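Local coordinates for periplasmic binding protein component of an ABC type zinc uptake transporter (Synechocystis sp., PDB 1PQ4) that binds zinc and probably delivers it in the periplasm to an ABC-type uptake transporter, at residues Val7-Gln12 with Val56-Gly61; Ile80-Gly85 with Lys142-Thr147; Gly262-Asp267 with Ala281-Asn286. One frame throughout, in Å; residues are numbered along the deposited sequence.

In the fold
Contacts 1 and 2 are neighbours, with centres about 10 Å apart, and share the four-stranded parallel sheet of the N-terminal lobe. Strand 54-57 serves contact 1, strand 78-81 lies beside it and serves contact 2, and Leu57 O is hydrogen-bonded to Ser82 OG where the two meet. Contact 3 comes last along the chain, in the C-terminal lobe, its centre about 24 Å from that of contact 1 and 28 Å from that of contact 2. The long helix 160-185 runs against both lobes, touching Ala145 of contact 2 and Ala281 of contact 3. This fits the two-lobed plan of the family; here His37, His133 and His197 bind the zinc between the lobes.

Contact 1 (Val7-Gln12 with Val56-Gly61); sequences VSIPPQ and VLIGLG
Gln12 OE1 is gripped by two backbone N-H groups of its own segment. Ile9 N gives the straighter bond, 3.0 Å to Gln12 OE1 at an N-H...O angle of 159°, while Ser8 N adds a weak one. Gln12 OE1 and Ile58 CD1 are modelled too close together, so the place of each is less sure. Gln12 sets CG beside its backbone N (chi1 -73°) and then runs out extended, which carries the amide from the first turn of helix 10-20 back to the end of strand 3-7. The other branch of that amide turns across the contact: NE2 makes a weak hydrogen bond to Val56 O, and also lies 3.6 Å from Val56 CG1. An alanine here removes the amide, and would probably loosen the turn between strand and helix and its weak tie to strand 54-57. The setting is an alpha/beta lobe with a parallel sheet, where strands 3-7 and 54-57 run side by side and Val7 and Val56 form a bridge with their CA atoms 4.8 Å apart. Both valines project side by side from one face, Val7 CG1 meeting Val56 CB at 3.9 Å. Beyond the strand ends, toward the zinc site, Ile9 and Ile58 are roughly perpendicular. Ile9 has CG1 in the crowded position between N and the carbonyl carbon (chi1 52°), which turns this branch toward the less certain Ile58 CD1. Ser8 OG is hydrogen-bonded to Glu63 OE2 and Tyr55 OH; the same carboxylate oxygen of Glu63 takes the N-H of Ile58.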
ATOM      1  N   VAL A   7       3.475  12.590  -4.997  1.00 10.89           N
ATOM      2  CA  VAL A   7       2.569  11.576  -4.490  1.00 10.74           C
ATOM      3  C   VAL A   7       2.939  11.304  -3.029  1.00 13.78           C
ATOM      4  O   VAL A   7       4.025  11.673  -2.583  1.00 16.99           O
ATOM      5  CB  VAL A   7       2.660  10.257  -5.287  1.00 13.59           C
ATOM      6  CG1 VAL A   7       2.367  10.541  -6.782  1.00 14.59           C
ATOM      7  CG2 VAL A   7       4.062   9.648  -5.099  1.00 10.74           C
ATOM      8  N   SER A   8       2.042  10.658  -2.305  1.00 14.24           N
ATOM      9  CA  SER A   8       2.292  10.374  -0.897  1.00 13.07           C
ATOM     10  C   SER A   8       3.305   9.273  -0.621  1.00 15.65           C
ATOM     11  O   SER A   8       4.224   9.471   0.152  1.00 14.10           O
ATOM     12  CB  SER A   8       0.984  10.012  -0.194  1.00 15.71           C
ATOM     13  OG  SER A   8       0.140  11.151  -0.082  1.00 16.58           O
ATOM     14  N   ILE A   9       3.183   8.136  -1.308  1.00 11.45           N
ATOM     15  CA  ILE A   9       4.075   7.008  -0.968  1.00 12.27           C
ATOM     16  C   ILE A   9       4.719   6.403  -2.184  1.00 15.02           C
ATOM     17  O   ILE A   9       4.215   6.552  -3.302  1.00 15.49           O
ATOM     18  CB  ILE A   9       3.294   5.942  -0.155  1.00 12.95           C
ATOM     19  CG1 ILE A   9       1.995   5.569  -0.896  1.00 14.32           C
ATOM     20  CG2 ILE A   9       2.936   6.489   1.212  1.00 11.71           C
ATOM     21  CD1 ILE A   9       1.352   4.261  -0.439  1.00 28.05           C
ATOM     22  N   PRO A  10       5.865   5.705  -1.991  1.00 14.43           N
ATOM     23  CA  PRO A  10       6.594   5.097  -3.107  1.00 14.43           C
ATOM     24  C   PRO A  10       5.790   4.284  -4.121  1.00 10.07           C
ATOM     25  O   PRO A  10       5.992   4.458  -5.321  1.00 14.44           O
ATOM     26  CB  PRO A  10       7.728   4.243  -2.403  1.00 12.60           C
ATOM     27  CG  PRO A  10       7.928   5.061  -1.059  1.00 12.46           C
ATOM     28  CD  PRO A  10       6.500   5.430  -0.689  1.00 12.34           C
ATOM     29  N   PRO A  11       4.879   3.402  -3.664  1.00 10.73           N
ATOM     30  CA  PRO A  11       4.115   2.621  -4.660  1.00 13.94           C
ATOM     31  C   PRO A  11       3.388   3.527  -5.675  1.00 15.92           C
ATOM     32  O   PRO A  11       3.194   3.160  -6.829  1.00 13.93           O
ATOM     33  CB  PRO A  11       3.112   1.860  -3.804  1.00 16.49           C
ATOM     34  CG  PRO A  11       3.766   1.758  -2.484  1.00 16.33           C
ATOM     35  CD  PRO A  11       4.512   3.011  -2.291  1.00 11.71           C
ATOM     36  N   GLN A  12       2.964   4.706  -5.227  1.00 13.88           N
ATOM     37  CA  GLN A  12       2.257   5.603  -6.141  1.00 12.78           C
ATOM     38  C   GLN A  12       3.170   6.111  -7.223  1.00 13.98           C
ATOM     39  O   GLN A  12       2.714   6.508  -8.286  1.00 13.57           O
ATOM     40  CB  GLN A  12       1.667   6.782  -5.375  1.00  9.30           C
ATOM     41  CG  GLN A  12       0.485   6.396  -4.555  1.00  9.85           C
ATOM     42  CD  GLN A  12      -0.021   7.605  -3.795  1.00 18.36           C
ATOM     43  OE1 GLN A  12       0.716   8.155  -2.964  1.00 15.85           O
ATOM     44  NE2 GLN A  12      -1.268   8.032  -4.087  1.00 13.33           N
ATOM     45  N   VAL A  56      -1.044  13.568  -5.778  1.00 15.27           N
ATOM     46  CA  VAL A  56      -1.935  12.408  -5.825  1.00 12.95           C
ATOM     47  C   VAL A  56      -2.129  11.764  -4.455  1.00 15.20           C
ATOM     48  O   VAL A  56      -1.197  11.213  -3.871  1.00 16.53           O
ATOM     49  CB  VAL A  56      -1.426  11.364  -6.844  1.00 14.76           C
ATOM     50  CG1 VAL A  56      -2.345  10.078  -6.806  1.00 13.91           C
ATOM     51  CG2 VAL A  56      -1.489  11.985  -8.238  1.00 15.23           C
ATOM     52  N   LEU A  57      -3.353  11.876  -3.940  1.00 11.19           N
ATOM     53  CA  LEU A  57      -3.719  11.340  -2.650  1.00 13.54           C
ATOM     54  C   LEU A  57      -4.096   9.872  -2.698  1.00 12.11           C
ATOM     55  O   LEU A  57      -4.742   9.400  -3.660  1.00 11.82           O
ATOM     56  CB  LEU A  57      -4.965  12.057  -2.127  1.00 14.66           C
ATOM     57  CG  LEU A  57      -4.897  13.586  -2.011  1.00 19.28           C
ATOM     58  CD1 LEU A  57      -6.334  14.172  -1.980  1.00 24.83           C
ATOM     59  CD2 LEU A  57      -4.105  13.945  -0.778  1.00 19.82           C
ATOM     60  N   ILE A  58      -3.724   9.151  -1.652  1.00 12.87           N
ATOM     61  CA  ILE A  58      -4.206   7.781  -1.545  1.00 15.76           C
ATOM     62  C   ILE A  58      -5.711   7.976  -1.205  1.00 17.24           C
ATOM     63  O   ILE A  58      -6.589   7.244  -1.668  1.00 16.57           O
ATOM     64  CB  ILE A  58      -3.508   7.062  -0.366  1.00 13.78           C
ATOM     65  CG1 ILE A  58      -2.068   6.660  -0.773  1.00 15.04           C
ATOM     66  CG2 ILE A  58      -4.344   5.887   0.105  1.00 12.52           C
ATOM     67  CD1 ILE A  58      -1.108   7.790  -0.812  1.00 28.05           C
ATOM     68  N   GLY A  59      -6.005   8.976  -0.373  1.00 19.40           N
ATOM     69  CA  GLY A  59      -7.397   9.215  -0.006  1.00 19.23           C
ATOM     70  C   GLY A  59      -7.806   8.432   1.229  1.00 18.68           C
ATOM     71  O   GLY A  59      -6.961   7.915   1.959  1.00 18.40           O
ATOM     72  N   LEU A  60      -9.107   8.327   1.442  1.00 14.66           N
ATOM     73  CA  LEU A  60      -9.674   7.617   2.585  1.00 18.49           C
ATOM     74  C   LEU A  60      -9.101   8.071   3.900  1.00 18.34           C
ATOM     75  O   LEU A  60      -8.979   7.291   4.836  1.00 21.87           O
ATOM     76  CB  LEU A  60      -9.506   6.080   2.418  1.00 19.39           C
ATOM     77  CG  LEU A  60     -10.278   5.522   1.213  1.00 18.72           C
ATOM     78  CD1 LEU A  60      -9.954   4.041   0.983  1.00 16.44           C
ATOM     79  CD2 LEU A  60     -11.815   5.691   1.469  1.00 20.82           C
ATOM     80  N   GLY A  61      -8.746   9.340   3.987  1.00 19.06           N
ATOM     81  CA  GLY A  61      -8.178   9.826   5.231  1.00 16.27           C
ATOM     82  C   GLY A  61      -6.700   9.576   5.423  1.00 23.03           C
ATOM     83  O   GLY A  61      -6.106  10.035   6.397  1.00 20.68           O
TER

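Contact 2 (Ile80-Gly85 with Lys142-Thr147); sequences IDSAQG and KRQATT
At the C-terminal end of strand 78-81, an edge strand of the N-terminal parallel sheet, the chain makes a type I beta turn from Asp81 to Gln84 and lies against helix 138-155. The turn carries its own polar brace, an Asx turn in which Ala83 N donates to Asp81 OD1 at 3.1 Å, from above the carboxylate plane. A water links turn and helix, donating both to Ser82 OG, at 2.8 Å, and to Gln144 OE1. Each of these side chains is also tied to a backbone carbonyl, Ser82 OG to Leu57 O of the neighbouring strand and Gln144 NE2 to Ile134 O, so both groups that receive the water are anchored by a second bond. Where the two backbones come closest, Gln144 CA points its hydrogen at Ser82 O, 3.6 Å away, and the side-chain carbon Gln144 CG lies 3.4 Å from the same oxygen. Van der Waals packing centres on Thr147, whose CG2, anti to the backbone N, approaches Asp81 O to 3.4 Å. Gln84 reaches for it tip to tip, its CG in the crowded position (chi1 61°) and its chain extended beyond. The fit is tight, Gln84 CG sitting 3.1 Å from Thr147 OG1. That hydroxyl gives its proton back into the helix, Thr147 OG1 to Arg143 O at 3.2 Å, with the donor 33° out of the carbonyl plane.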
ATOM      1  N   ILE A  80      -5.559  15.262  -6.423  1.00 18.31           N
ATOM      2  CA  ILE A  80      -6.243  14.148  -7.086  1.00 14.93           C
ATOM      3  C   ILE A  80      -6.555  13.082  -6.054  1.00 20.69           C
ATOM      4  O   ILE A  80      -5.655  12.483  -5.487  1.00 17.77           O
ATOM      5  CB  ILE A  80      -5.374  13.558  -8.191  1.00 14.71           C
ATOM      6  CG1 ILE A  80      -5.220  14.584  -9.330  1.00 18.04           C
ATOM      7  CG2 ILE A  80      -6.004  12.293  -8.720  1.00 15.09           C
ATOM      8  CD1 ILE A  80      -4.086  14.296 -10.309  1.00 28.05           C
ATOM      9  N   ASP A  81      -7.843  12.827  -5.825  1.00 14.01           N
ATOM     10  CA  ASP A  81      -8.254  11.833  -4.846  1.00 17.00           C
ATOM     11  C   ASP A  81      -8.328  10.474  -5.538  1.00 17.99           C
ATOM     12  O   ASP A  81      -9.316  10.154  -6.216  1.00 21.05           O
ATOM     13  CB  ASP A  81      -9.602  12.225  -4.279  1.00 21.61           C
ATOM     14  CG  ASP A  81     -10.144  11.200  -3.303  1.00 31.40           C
ATOM     15  OD1 ASP A  81      -9.461  10.188  -3.007  1.00 25.00           O
ATOM     16  OD2 ASP A  81     -11.279  11.420  -2.841  1.00 38.24           O
ATOM     17  N   SER A  82      -7.295   9.650  -5.372  1.00 16.94           N
ATOM     18  CA  SER A  82      -7.307   8.391  -6.115  1.00 16.88           C
ATOM     19  C   SER A  82      -8.253   7.335  -5.610  1.00 15.31           C
ATOM     20  O   SER A  82      -8.486   6.345  -6.300  1.00 18.16           O
ATOM     21  CB  SER A  82      -5.881   7.827  -6.264  1.00 21.11           C
ATOM     22  OG  SER A  82      -5.485   7.215  -5.082  1.00 18.89           O
ATOM     23  N   ALA A  83      -8.847   7.549  -4.435  1.00 14.94           N
ATOM     24  CA  ALA A  83      -9.775   6.580  -3.894  1.00 15.89           C
ATOM     25  C   ALA A  83     -11.225   6.807  -4.376  1.00 17.76           C
ATOM     26  O   ALA A  83     -12.136   6.082  -3.945  1.00 19.01           O
ATOM     27  CB  ALA A  83      -9.751   6.614  -2.374  1.00 15.57           C
ATOM     28  N   GLN A  84     -11.442   7.764  -5.272  1.00 17.89           N
ATOM     29  CA  GLN A  84     -12.840   8.008  -5.695  1.00 20.51           C
ATOM     30  C   GLN A  84     -13.588   6.779  -6.184  1.00 20.45           C
ATOM     31  O   GLN A  84     -13.096   5.999  -7.009  1.00 18.09           O
ATOM     32  CB  GLN A  84     -12.943   9.138  -6.741  1.00 25.05           C
ATOM     33  CG  GLN A  84     -12.243   8.968  -8.052  1.00 46.72           C
ATOM     34  CD  GLN A  84     -12.600  10.082  -9.077  1.00 57.22           C
ATOM     35  OE1 GLN A  84     -12.662  11.278  -8.732  1.00 57.38           O
ATOM     36  NE2 GLN A  84     -12.817   9.680 -10.349  1.00 57.15           N
ATOM     37  N   GLY A  85     -14.776   6.577  -5.608  1.00 16.36           N
ATOM     38  CA  GLY A  85     -15.631   5.496  -6.042  1.00 18.67           C
ATOM     39  C   GLY A  85     -15.362   4.179  -5.372  1.00 18.09           C
ATOM     40  O   GLY A  85     -16.106   3.234  -5.558  1.00 21.23           O
ATOM     41  N   LYS A 142      -6.656  -0.831 -10.274  1.00 13.04           N
ATOM     42  CA  LYS A 142      -7.267  -0.492 -11.574  1.00 15.43           C
ATOM     43  C   LYS A 142      -8.114   0.768 -11.442  1.00 15.80           C
ATOM     44  O   LYS A 142      -8.086   1.606 -12.315  1.00 13.57           O
ATOM     45  CB  LYS A 142      -8.230  -1.580 -12.079  1.00 18.63           C
ATOM     46  CG  LYS A 142      -7.519  -2.901 -12.405  1.00 19.87           C
ATOM     47  CD  LYS A 142      -8.549  -3.902 -12.970  1.00 28.41           C
ATOM     48  CE  LYS A 142      -7.950  -5.295 -13.192  1.00 34.28           C
ATOM     49  NZ  LYS A 142      -8.946  -6.131 -13.974  1.00 32.78           N
ATOM     50  N   ARG A 143      -8.899   0.853 -10.378  1.00 16.81           N
ATOM     51  CA  ARG A 143      -9.744   2.049 -10.156  1.00 19.45           C
ATOM     52  C   ARG A 143      -8.888   3.254  -9.879  1.00 17.29           C
ATOM     53  O   ARG A 143      -9.172   4.331 -10.412  1.00 15.89           O
ATOM     54  CB  ARG A 143     -10.689   1.844  -8.965  1.00 24.08           C
ATOM     55  CG  ARG A 143     -11.397   0.511  -8.960  1.00 41.95           C
ATOM     56  CD  ARG A 143     -12.247   0.369 -10.183  1.00 52.81           C
ATOM     57  NE  ARG A 143     -13.151  -0.776 -10.123  1.00 64.89           N
ATOM     58  CZ  ARG A 143     -14.328  -0.808 -10.746  1.00 72.30           C
ATOM     59  NH1 ARG A 143     -14.730   0.245 -11.460  1.00 74.23           N
ATOM     60  NH2 ARG A 143     -15.097  -1.890 -10.673  1.00 74.10           N
ATOM     61  N   GLN A 144      -7.832   3.106  -9.040  1.00 14.74           N
ATOM     62  CA  GLN A 144      -6.983   4.279  -8.768  1.00 12.38           C
ATOM     63  C   GLN A 144      -6.336   4.774 -10.038  1.00 14.43           C
ATOM     64  O   GLN A 144      -6.273   5.980 -10.290  1.00 14.84           O
ATOM     65  CB  GLN A 144      -5.901   3.928  -7.737  1.00 17.40           C
ATOM     66  CG  GLN A 144      -6.466   3.635  -6.333  1.00 13.72           C
ATOM     67  CD  GLN A 144      -5.534   2.729  -5.522  1.00 16.84           C
ATOM     68  OE1 GLN A 144      -4.422   3.119  -5.187  1.00 17.74           O
ATOM     69  NE2 GLN A 144      -5.998   1.514  -5.222  1.00 16.18           N
ATOM     70  N   ALA A 145      -5.845   3.837 -10.845  1.00 12.75           N
ATOM     71  CA  ALA A 145      -5.188   4.205 -12.078  1.00 10.95           C
ATOM     72  C   ALA A 145      -6.119   4.960 -13.034  1.00 12.50           C
ATOM     73  O   ALA A 145      -5.686   5.908 -13.694  1.00 14.23           O
ATOM     74  CB  ALA A 145      -4.636   2.920 -12.814  1.00 11.45           C
ATOM     75  N   THR A 146      -7.348   4.466 -13.155  1.00 13.48           N
ATOM     76  CA  THR A 146      -8.327   5.118 -14.049  1.00 13.79           C
ATOM     77  C   THR A 146      -8.578   6.577 -13.610  1.00 15.75           C
ATOM     78  O   THR A 146      -8.537   7.488 -14.410  1.00 16.42           O
ATOM     79  CB  THR A 146      -9.607   4.307 -14.060  1.00 17.18           C
ATOM     80  OG1 THR A 146      -9.285   3.009 -14.549  1.00 17.77           O
ATOM     81  CG2 THR A 146     -10.690   4.950 -14.960  1.00 20.04           C
ATOM     82  N   THR A 147      -8.763   6.781 -12.311  1.00 15.54           N
ATOM     83  CA  THR A 147      -9.017   8.103 -11.746  1.00 17.36           C
ATOM     84  C   THR A 147      -7.815   8.967 -12.014  1.00 17.74           C
ATOM     85  O   THR A 147      -7.934  10.106 -12.463  1.00 15.61           O
ATOM     86  CB  THR A 147      -9.290   7.992 -10.218  1.00 19.73           C
ATOM     87  OG1 THR A 147     -10.488   7.228 -10.004  1.00 20.47           O
ATOM     88  CG2 THR A 147      -9.437   9.396  -9.566  1.00 19.93           C
TER
HETATM   89  O   HOH W   1      -3.108   5.768  -5.615  1.00 19.65           O

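Contact 3 (Gly262-Asp267 with Ala281-Asn286)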
ATOM      1  N   GLY A 262       9.677 -19.184  11.438  1.00 33.40           N
ATOM      2  CA  GLY A 262      10.751 -18.339  10.928  1.00 27.93           C
ATOM      3  C   GLY A 262      10.217 -16.875  10.829  1.00 27.58           C
ATOM      4  O   GLY A 262       9.033 -16.655  11.102  1.00 24.99           O
ATOM      5  N   VAL A 263      11.058 -15.903  10.458  1.00 24.51           N
ATOM      6  CA  VAL A 263      10.657 -14.483  10.374  1.00 22.68           C
ATOM      7  C   VAL A 263      10.988 -13.874   9.015  1.00 27.32           C
ATOM      8  O   VAL A 263      12.147 -13.862   8.599  1.00 27.54           O
ATOM      9  CB  VAL A 263      11.390 -13.638  11.436  1.00 27.30           C
ATOM     10  CG1 VAL A 263      11.172 -12.155  11.178  1.00 27.19           C
ATOM     11  CG2 VAL A 263      10.866 -13.987  12.830  1.00 25.85           C
ATOM     12  N   GLU A 264       9.983 -13.360   8.309  1.00 22.27           N
ATOM     13  CA  GLU A 264      10.232 -12.755   6.982  1.00 22.83           C
ATOM     14  C   GLU A 264       9.685 -11.343   6.978  1.00 22.95           C
ATOM     15  O   GLU A 264       8.797 -11.033   7.782  1.00 22.89           O
ATOM     16  CB  GLU A 264       9.497 -13.526   5.882  1.00 26.91           C
ATOM     17  CG  GLU A 264      10.103 -14.864   5.543  1.00 47.41           C
ATOM     18  CD  GLU A 264      10.962 -14.820   4.299  1.00 52.51           C
ATOM     19  OE1 GLU A 264      11.683 -13.814   4.088  1.00 56.25           O
ATOM     20  OE2 GLU A 264      10.919 -15.807   3.537  1.00 58.37           O
ATOM     21  N   LEU A 265      10.215 -10.509   6.089  1.00 21.26           N
ATOM     22  CA  LEU A 265       9.778  -9.132   5.960  1.00 23.99           C
ATOM     23  C   LEU A 265       8.839  -8.968   4.791  1.00 24.24           C
ATOM     24  O   LEU A 265       9.025  -9.586   3.740  1.00 24.20           O
ATOM     25  CB  LEU A 265      10.951  -8.199   5.712  1.00 30.79           C
ATOM     26  CG  LEU A 265      11.899  -7.937   6.884  1.00 37.99           C
ATOM     27  CD1 LEU A 265      12.877  -6.819   6.532  1.00 37.66           C
ATOM     28  CD2 LEU A 265      11.072  -7.562   8.092  1.00 34.37           C
ATOM     29  N   LEU A 266       7.802  -8.161   4.975  1.00 21.08           N
ATOM     30  CA  LEU A 266       6.908  -7.854   3.844  1.00 19.69           C
ATOM     31  C   LEU A 266       7.060  -6.331   3.793  1.00 24.10           C
ATOM     32  O   LEU A 266       7.216  -5.678   4.844  1.00 27.97           O
ATOM     33  CB  LEU A 266       5.455  -8.248   4.132  1.00 20.18           C
ATOM     34  CG  LEU A 266       5.175  -9.726   4.329  1.00 19.13           C
ATOM     35  CD1 LEU A 266       3.653  -9.961   4.476  1.00 18.18           C
ATOM     36  CD2 LEU A 266       5.710 -10.515   3.133  1.00 20.61           C
ATOM     37  N   ASP A 267       7.104  -5.754   2.609  1.00 17.62           N
ATOM     38  CA  ASP A 267       7.274  -4.308   2.521  1.00 15.33           C
ATOM     39  C   ASP A 267       6.026  -3.709   1.853  1.00 16.05           C
ATOM     40  O   ASP A 267       5.883  -3.769   0.628  1.00 17.79           O
ATOM     41  CB  ASP A 267       8.475  -3.965   1.658  1.00 14.18           C
ATOM     42  CG  ASP A 267       8.779  -2.498   1.681  1.00 18.56           C
ATOM     43  OD1 ASP A 267       7.942  -1.710   2.226  1.00 16.76           O
ATOM     44  OD2 ASP A 267       9.850  -2.127   1.145  1.00 23.00           O
ATOM     45  N   ALA A 281       3.314 -12.696  -2.283  1.00 14.91           N
ATOM     46  CA  ALA A 281       2.460 -13.859  -2.469  1.00 18.66           C
ATOM     47  C   ALA A 281       3.296 -15.167  -2.324  1.00 13.48           C
ATOM     48  O   ALA A 281       2.869 -16.134  -1.685  1.00 18.34           O
ATOM     49  CB  ALA A 281       1.799 -13.791  -3.879  1.00 14.06           C
ATOM     50  N   GLN A 282       4.471 -15.181  -2.940  1.00 15.28           N
ATOM     51  CA  GLN A 282       5.344 -16.362  -2.834  1.00 19.30           C
ATOM     52  C   GLN A 282       5.767 -16.600  -1.382  1.00 17.89           C
ATOM     53  O   GLN A 282       5.863 -17.766  -0.927  1.00 16.59           O
ATOM     54  CB  GLN A 282       6.573 -16.168  -3.715  1.00 21.13           C
ATOM     55  CG  GLN A 282       6.162 -16.169  -5.164  1.00 37.09           C
ATOM     56  CD  GLN A 282       7.295 -15.782  -6.081  1.00 45.57           C
ATOM     57  OE1 GLN A 282       8.155 -14.959  -5.717  1.00 47.71           O
ATOM     58  NE2 GLN A 282       7.294 -16.347  -7.291  1.00 46.62           N
ATOM     59  N   LYS A 283       6.047 -15.509  -0.655  1.00 14.34           N
ATOM     60  CA  LYS A 283       6.392 -15.678   0.768  1.00 17.61           C
ATOM     61  C   LYS A 283       5.274 -16.279   1.557  1.00 19.33           C
ATOM     62  O   LYS A 283       5.469 -17.139   2.435  1.00 18.91           O
ATOM     63  CB  LYS A 283       6.774 -14.341   1.407  1.00 18.82           C
ATOM     64  CG  LYS A 283       8.244 -14.029   1.174  1.00 20.75           C
ATOM     65  CD  LYS A 283       8.680 -12.687   1.701  1.00 25.62           C
ATOM     66  CE  LYS A 283      10.191 -12.527   1.377  1.00 33.08           C
ATOM     67  NZ  LYS A 283      10.606 -11.111   1.547  1.00 44.07           N
ATOM     68  N   ILE A 284       4.060 -15.839   1.263  1.00 19.29           N
ATOM     69  CA  ILE A 284       2.932 -16.376   1.993  1.00 16.20           C
ATOM     70  C   ILE A 284       2.711 -17.825   1.605  1.00 18.08           C
ATOM     71  O   ILE A 284       2.425 -18.667   2.457  1.00 14.83           O
ATOM     72  CB  ILE A 284       1.651 -15.547   1.725  1.00 15.65           C
ATOM     73  CG1 ILE A 284       1.755 -14.217   2.489  1.00 17.75           C
ATOM     74  CG2 ILE A 284       0.408 -16.316   2.188  1.00 16.97           C
ATOM     75  CD1 ILE A 284       3.016 -13.363   2.365  1.00 28.05           C
ATOM     76  N   ALA A 285       2.818 -18.104   0.312  1.00 12.86           N
ATOM     77  CA  ALA A 285       2.625 -19.485  -0.131  1.00 19.51           C
ATOM     78  C   ALA A 285       3.705 -20.393   0.511  1.00 24.69           C
ATOM     79  O   ALA A 285       3.415 -21.496   0.980  1.00 24.33           O
ATOM     80  CB  ALA A 285       2.712 -19.572  -1.671  1.00 20.40           C
ATOM     81  N   ASN A 286       4.944 -19.930   0.539  1.00 27.66           N
ATOM     82  CA  ASN A 286       5.996 -20.752   1.120  1.00 34.27           C
ATOM     83  C   ASN A 286       5.749 -21.057   2.573  1.00 34.80           C
ATOM     84  O   ASN A 286       6.088 -22.132   3.063  1.00 34.68           O
ATOM     85  CB  ASN A 286       7.355 -20.084   0.986  1.00 33.31           C
ATOM     86  CG  ASN A 286       7.844 -20.067  -0.431  1.00 42.47           C
ATOM     87  OD1 ASN A 286       7.291 -20.755  -1.294  1.00 51.51           O
ATOM     88  ND2 ASN A 286       8.893 -19.279  -0.695  1.00 47.89           N
TER
HETATM   89  O   HOH W   2       7.981 -17.594   3.586  1.00 36.49           O
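Helix 273-288 packs along strand 262-266 in the C-terminal alpha/beta lobe, the axes of 262-266 and 281-286 running nearly antiparallel (158°) with a closest approach of 9.8 Å. Lys283 stretches away from the helix with its chain extended beyond CG, and the other side chains are arranged along it. Glu264 crosses it obliquely; bent at chi2 (-100°), the glutamate lays its carboxylate alongside the methylenes, with OE1 3.4 Å from Lys283 CE. The charges themselves meet only loosely, in a long salt bridge of 3.9 Å between Glu264 OE1 and Lys283 NZ. The ammonium has a firmer bond to the strand backbone: Lys283 NZ donates to Leu265 O at 3.1 Å, lying in the carbonyl plane at a C=O...N angle of 158°. Leu266 runs antiparallel to the lysine chain, its CD2 3.9 Å from Lys283 CD. The aliphatic part of the lysine therefore lies against leucine while its tip goes to polar atoms. Deeper in, Leu266 and Ile284 are roughly perpendicular, Leu266 CD2 meeting Ile284 CD1 at 4.0 Å. Phe242 of the adjacent parallel strand 240-244 touches both, so this buried side faces the hydrophobic core of the lobe. At the outer side a water bridges strand to helix, donating to Lys283 O at 2.8 Å and only weakly, at 3.4 Å, to Glu264 OE2.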